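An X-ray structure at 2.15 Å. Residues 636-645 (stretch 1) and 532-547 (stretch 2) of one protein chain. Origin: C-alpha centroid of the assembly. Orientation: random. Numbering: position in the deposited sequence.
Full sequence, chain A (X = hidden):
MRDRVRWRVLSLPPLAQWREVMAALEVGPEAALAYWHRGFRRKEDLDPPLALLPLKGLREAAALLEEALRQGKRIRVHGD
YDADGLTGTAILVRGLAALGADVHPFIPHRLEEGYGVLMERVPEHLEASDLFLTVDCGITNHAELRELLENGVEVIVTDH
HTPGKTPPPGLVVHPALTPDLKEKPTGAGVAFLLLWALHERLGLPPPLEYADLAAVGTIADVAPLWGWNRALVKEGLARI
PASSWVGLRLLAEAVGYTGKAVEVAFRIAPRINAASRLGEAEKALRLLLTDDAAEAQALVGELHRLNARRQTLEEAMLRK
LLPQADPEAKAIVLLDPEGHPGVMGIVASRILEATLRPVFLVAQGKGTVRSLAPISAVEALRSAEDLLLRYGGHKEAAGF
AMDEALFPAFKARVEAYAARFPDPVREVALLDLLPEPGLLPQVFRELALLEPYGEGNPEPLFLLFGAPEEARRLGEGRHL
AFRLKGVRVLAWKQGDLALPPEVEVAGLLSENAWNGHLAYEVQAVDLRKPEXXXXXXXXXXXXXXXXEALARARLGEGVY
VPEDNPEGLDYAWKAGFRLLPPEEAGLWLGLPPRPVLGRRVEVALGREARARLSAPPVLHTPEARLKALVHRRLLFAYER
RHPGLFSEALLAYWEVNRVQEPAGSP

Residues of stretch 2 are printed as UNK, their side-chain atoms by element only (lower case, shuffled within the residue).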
# COMPACT_ATOMS: atom_id res chain seq x y z
N PHE A 636 7.92 8.22 -24.57
CA PHE A 636 8.13 8.93 -23.31
C PHE A 636 9.61 8.91 -22.92
O PHE A 636 10.17 9.95 -22.62
CB PHE A 636 7.32 8.30 -22.16
CG PHE A 636 7.64 8.88 -20.80
CD1 PHE A 636 7.15 10.14 -20.42
CD2 PHE A 636 8.49 8.21 -19.92
CE1 PHE A 636 7.52 10.72 -19.20
CE2 PHE A 636 8.87 8.77 -18.70
CZ PHE A 636 8.38 10.03 -18.33
N ALA A 637 10.22 7.72 -22.93
CA ALA A 637 11.64 7.61 -22.58
C ALA A 637 12.52 8.35 -23.58
O ALA A 637 13.57 8.87 -23.20
CB ALA A 637 12.08 6.13 -22.48
N TYR A 638 12.10 8.38 -24.84
CA TYR A 638 12.87 9.10 -25.85
C TYR A 638 12.88 10.59 -25.52
O TYR A 638 13.95 11.19 -25.37
CB TYR A 638 12.29 8.88 -27.25
CG TYR A 638 13.03 9.62 -28.34
CD1 TYR A 638 12.46 10.72 -28.97
CD2 TYR A 638 14.31 9.22 -28.73
CE1 TYR A 638 13.14 11.41 -29.98
CE2 TYR A 638 15.00 9.89 -29.73
CZ TYR A 638 14.41 10.99 -30.36
OH TYR A 638 15.08 11.66 -31.38
N GLU A 639 11.69 11.18 -25.39
CA GLU A 639 11.56 12.61 -25.06
C GLU A 639 12.27 12.98 -23.75
O GLU A 639 12.85 14.06 -23.63
CB GLU A 639 10.07 13.00 -24.97
CG GLU A 639 9.27 12.71 -26.26
CD GLU A 639 7.77 13.09 -26.20
OE1 GLU A 639 7.04 12.77 -27.18
OE2 GLU A 639 7.32 13.70 -25.19
N ARG A 640 12.26 12.09 -22.77
CA ARG A 640 12.91 12.37 -21.50
C ARG A 640 14.40 12.00 -21.51
O ARG A 640 15.08 12.16 -20.50
CB ARG A 640 12.21 11.59 -20.37
CG ARG A 640 12.43 12.12 -18.97
CD ARG A 640 11.20 12.87 -18.45
NE ARG A 640 10.73 13.93 -19.36
CZ ARG A 640 10.02 13.72 -20.48
NH1 ARG A 640 9.66 12.49 -20.84
NH2 ARG A 640 9.66 14.76 -21.24
N ARG A 641 14.90 11.51 -22.63
CA ARG A 641 16.31 11.10 -22.71
C ARG A 641 16.63 10.14 -21.57
O ARG A 641 17.63 10.30 -20.89
CB ARG A 641 17.24 12.32 -22.62
CG ARG A 641 17.64 12.94 -23.94
CD ARG A 641 16.52 13.76 -24.52
NE ARG A 641 16.04 13.22 -25.79
CZ ARG A 641 15.15 13.83 -26.56
NH1 ARG A 641 14.65 15.01 -26.19
NH2 ARG A 641 14.75 13.27 -27.70
N HIS A 642 15.78 9.16 -21.34
CA HIS A 642 16.03 8.22 -20.27
C HIS A 642 16.56 6.91 -20.84
O HIS A 642 15.79 6.05 -21.28
CB HIS A 642 14.75 7.99 -19.45
CG HIS A 642 15.00 7.33 -18.14
ND1 HIS A 642 15.41 6.02 -18.04
CD2 HIS A 642 14.96 7.81 -16.87
CE1 HIS A 642 15.62 5.72 -16.77
NE2 HIS A 642 15.36 6.79 -16.04
N PRO A 643 17.90 6.73 -20.84
CA PRO A 643 18.54 5.53 -21.37
C PRO A 643 18.05 4.19 -20.87
O PRO A 643 17.85 3.27 -21.66
CB PRO A 643 20.03 5.77 -21.07
CG PRO A 643 20.15 7.27 -21.13
CD PRO A 643 18.92 7.69 -20.36
N GLY A 644 17.85 4.06 -19.56
CA GLY A 644 17.38 2.80 -19.01
C GLY A 644 15.99 2.38 -19.46
O GLY A 644 15.80 1.24 -19.89
N LEU A 645 15.03 3.30 -19.35
CA LEU A 645 13.62 3.07 -19.74
C LEU A 645 13.46 2.89 -21.24
O LEU A 645 12.67 2.09 -21.72
CB LEU A 645 12.76 4.25 -19.27
CG LEU A 645 12.56 4.27 -17.74
CD1 LEU A 645 12.05 5.62 -17.23
CD2 LEU A 645 11.61 3.13 -17.39
N UNK A 532 14.92 13.31 -11.54
CA UNK A 532 15.51 11.99 -11.65
C UNK A 532 14.33 11.04 -11.59
O UNK A 532 13.38 11.26 -10.82
c UNK A 532 16.46 11.74 -10.47
N UNK A 533 14.38 9.99 -12.41
CA UNK A 533 13.31 9.01 -12.46
C UNK A 533 13.99 7.65 -12.50
O UNK A 533 14.66 7.34 -13.47
c UNK A 533 10.44 9.01 -15.14
c UNK A 533 11.01 8.83 -13.72
c UNK A 533 10.87 7.40 -13.24
c UNK A 533 12.49 9.23 -13.72
N UNK A 534 13.82 6.85 -11.46
CA UNK A 534 14.44 5.53 -11.40
C UNK A 534 13.70 4.48 -12.23
O UNK A 534 12.49 4.55 -12.42
c UNK A 534 15.99 5.24 -7.92
c UNK A 534 14.52 5.05 -9.96
o UNK A 534 15.30 4.71 -7.01
o UNK A 534 17.24 5.19 -7.95
c UNK A 534 15.27 5.99 -9.04
N UNK A 535 14.45 3.50 -12.73
CA UNK A 535 13.85 2.44 -13.50
C UNK A 535 14.57 2.10 -14.78
O UNK A 535 15.50 2.78 -15.18
N UNK A 536 14.11 1.04 -15.44
CA UNK A 536 14.74 0.64 -16.68
C UNK A 536 15.79 -0.42 -16.44
O UNK A 536 15.99 -0.83 -15.30
N UNK A 537 16.46 -0.85 -17.50
CA UNK A 537 17.49 -1.88 -17.39
C UNK A 537 18.87 -1.24 -17.65
O UNK A 537 18.97 -0.03 -17.88
c UNK A 537 17.06 -3.28 -20.94
c UNK A 537 17.25 -2.32 -19.83
c UNK A 537 15.90 -3.67 -18.17
c UNK A 537 17.24 -2.97 -18.44
N UNK A 538 19.92 -2.06 -17.61
CA UNK A 538 21.27 -1.56 -17.89
C UNK A 538 21.12 -0.96 -19.29
O UNK A 538 20.76 -1.67 -20.22
c UNK A 538 22.28 -2.72 -17.91
N UNK A 539 21.39 0.34 -19.45
CA UNK A 539 21.24 0.99 -20.75
C UNK A 539 22.20 0.58 -21.86
O UNK A 539 23.33 0.22 -21.59
c UNK A 539 21.97 1.26 -18.44
c UNK A 539 22.29 2.50 -19.26
c UNK A 539 21.34 2.48 -20.41
N UNK A 540 21.71 0.59 -23.10
CA UNK A 540 22.53 0.28 -24.27
C UNK A 540 22.11 1.23 -25.40
O UNK A 540 22.88 1.50 -26.32
c UNK A 540 20.00 -2.05 -24.53
c UNK A 540 19.54 -1.55 -27.23
c UNK A 540 21.04 -1.54 -25.32
c UNK A 540 20.81 -1.30 -26.67
c UNK A 540 22.38 -1.21 -24.70
c UNK A 540 18.74 -2.32 -25.07
c UNK A 540 18.50 -2.07 -26.43
N UNK A 541 20.90 1.78 -25.31
CA UNK A 541 20.40 2.72 -26.31
C UNK A 541 20.17 4.08 -25.64
O UNK A 541 19.42 4.20 -24.65
c UNK A 541 19.13 2.18 -26.93
N UNK A 542 20.83 5.11 -26.19
CA UNK A 542 20.79 6.46 -25.66
C UNK A 542 20.10 7.46 -26.55
O UNK A 542 20.64 7.83 -27.60
c UNK A 542 22.89 6.10 -24.33
c UNK A 542 23.28 4.78 -24.59
o UNK A 542 24.64 3.78 -21.34
c UNK A 542 23.12 6.61 -23.04
c UNK A 542 23.70 5.83 -22.05
c UNK A 542 23.87 4.00 -23.60
c UNK A 542 22.21 6.94 -25.38
c UNK A 542 24.07 4.54 -22.34
N UNK A 543 18.90 7.91 -26.15
CA UNK A 543 18.12 8.88 -26.92
C UNK A 543 18.91 10.14 -27.21
O UNK A 543 19.55 10.70 -26.31
c UNK A 543 16.91 9.18 -26.03
c UNK A 543 16.71 7.89 -25.30
c UNK A 543 18.14 7.45 -24.97
N UNK A 544 18.82 10.59 -28.45
CA UNK A 544 19.46 11.81 -28.91
C UNK A 544 18.41 12.51 -29.77
O UNK A 544 17.75 11.87 -30.58
c UNK A 544 22.49 12.04 -31.38
c UNK A 544 20.68 11.48 -29.76
c UNK A 544 22.31 13.30 -29.24
c UNK A 544 21.52 12.61 -30.34
N UNK A 545 18.24 13.83 -29.60
CA UNK A 545 17.27 14.63 -30.36
C UNK A 545 17.56 14.49 -31.87
O UNK A 545 18.72 14.44 -32.28
c UNK A 545 17.95 15.82 -28.43
c UNK A 545 17.51 16.05 -29.86
c UNK A 545 18.91 14.66 -28.58
N UNK A 546 16.50 14.44 -32.68
CA UNK A 546 16.67 14.29 -34.13
C UNK A 546 17.59 15.35 -34.75
O UNK A 546 18.41 15.04 -35.63
c UNK A 546 15.33 14.33 -34.85
c UNK A 546 15.49 14.15 -36.37
c UNK A 546 16.08 12.78 -36.66
c UNK A 546 14.14 14.29 -37.09
N UNK A 547 17.44 16.60 -34.33
CA UNK A 547 18.28 17.67 -34.87
C UNK A 547 19.75 17.34 -34.65
O UNK A 547 20.55 17.42 -35.57
c UNK A 547 17.96 19.01 -34.19
c UNK A 547 16.26 19.79 -35.83
c UNK A 547 16.32 20.75 -33.52
c UNK A 547 16.53 19.50 -34.37

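Position 532 carries a single side-chain carbon directed away from stretch 1, which identifies A532. At 533 four carbons fork at the second, and the CA-to-CB bond points toward stretch 1; this is L533. L533 CD1 lies 3.9 Å from F636 CE2, near the plane of that ring. The backbone O of L533 accepts a hydrogen bond from H642 NE2 (2.7 Å). Position 534 has three carbons, the third bearing two oxygens, and its CA-to-CB bond points away: E534.

Positions 535 and 536 have no side-chain atoms. Both adopt positive phi (134° and 94°), where a CB would be jammed against the preceding carbonyl oxygen. At 536 it would also fall 2.2 Å from G644 C, so the helix start packs directly on bare backbone. These are G535 and G536.

At 537 four carbons fork at the first, with one arm two carbons long, giving I537; its backbone N donates to G644 O (3.2 Å). Position 538 holds one carbon, facing away: A538. At 539 three carbons close onto the backbone nitrogen, and the CB of this position meets P643 CB at 3.6 Å, marking P539. Position 540 shows one carbon followed by a six-carbon ring, and its CA-to-CB bond points away from stretch 1: F540. The single carbon at 541 makes A541.

Position 542 bears one carbon and a six-carbon ring carrying an oxygen, hence Y542. P643 CG lies 3.6 Å from Y542 CD2, and P643 CB makes an off-centre CH-pi contact, 4.2 Å from the ring centroid. At 543 three carbons again close onto the nitrogen, and the CA-to-CB bond points toward stretch 1; CB is 3.7 Å from Y638 CD2. This is P543.

At 544 four carbons fork at the second, and the CA-to-CB bond points away: L544, whose backbone O receives a weak hydrogen bond from Y638 OH (2.8 Å). At 545 three carbons close a ring onto the backbone N: P545, at the N-cap position of the next helix; P545 CG lies over one face of the R641 guanidinium, 3.9 Å from R641 CZ. Positions 546 and 547 each have four carbons forked at the second, L546 and L547, the latter out of reach.

The contact, burying 787 Å² in total, joins proline-rich packing to a few polar bonds. P643 fits among P539, Y542 and P543, while P543 also packs against Y638. H642 ties the partners together: its ND1 accepts from L645 N (3.0 Å), capping the helix that starts at P643, while NE2 donates to L533 O. Beside it, the absence of side chains at G536 and G644 permits close backbone approach, secured by the I537 N to G644 O bond.

Stretch 2 532-547: ALEGGIAPFAYPLPLL
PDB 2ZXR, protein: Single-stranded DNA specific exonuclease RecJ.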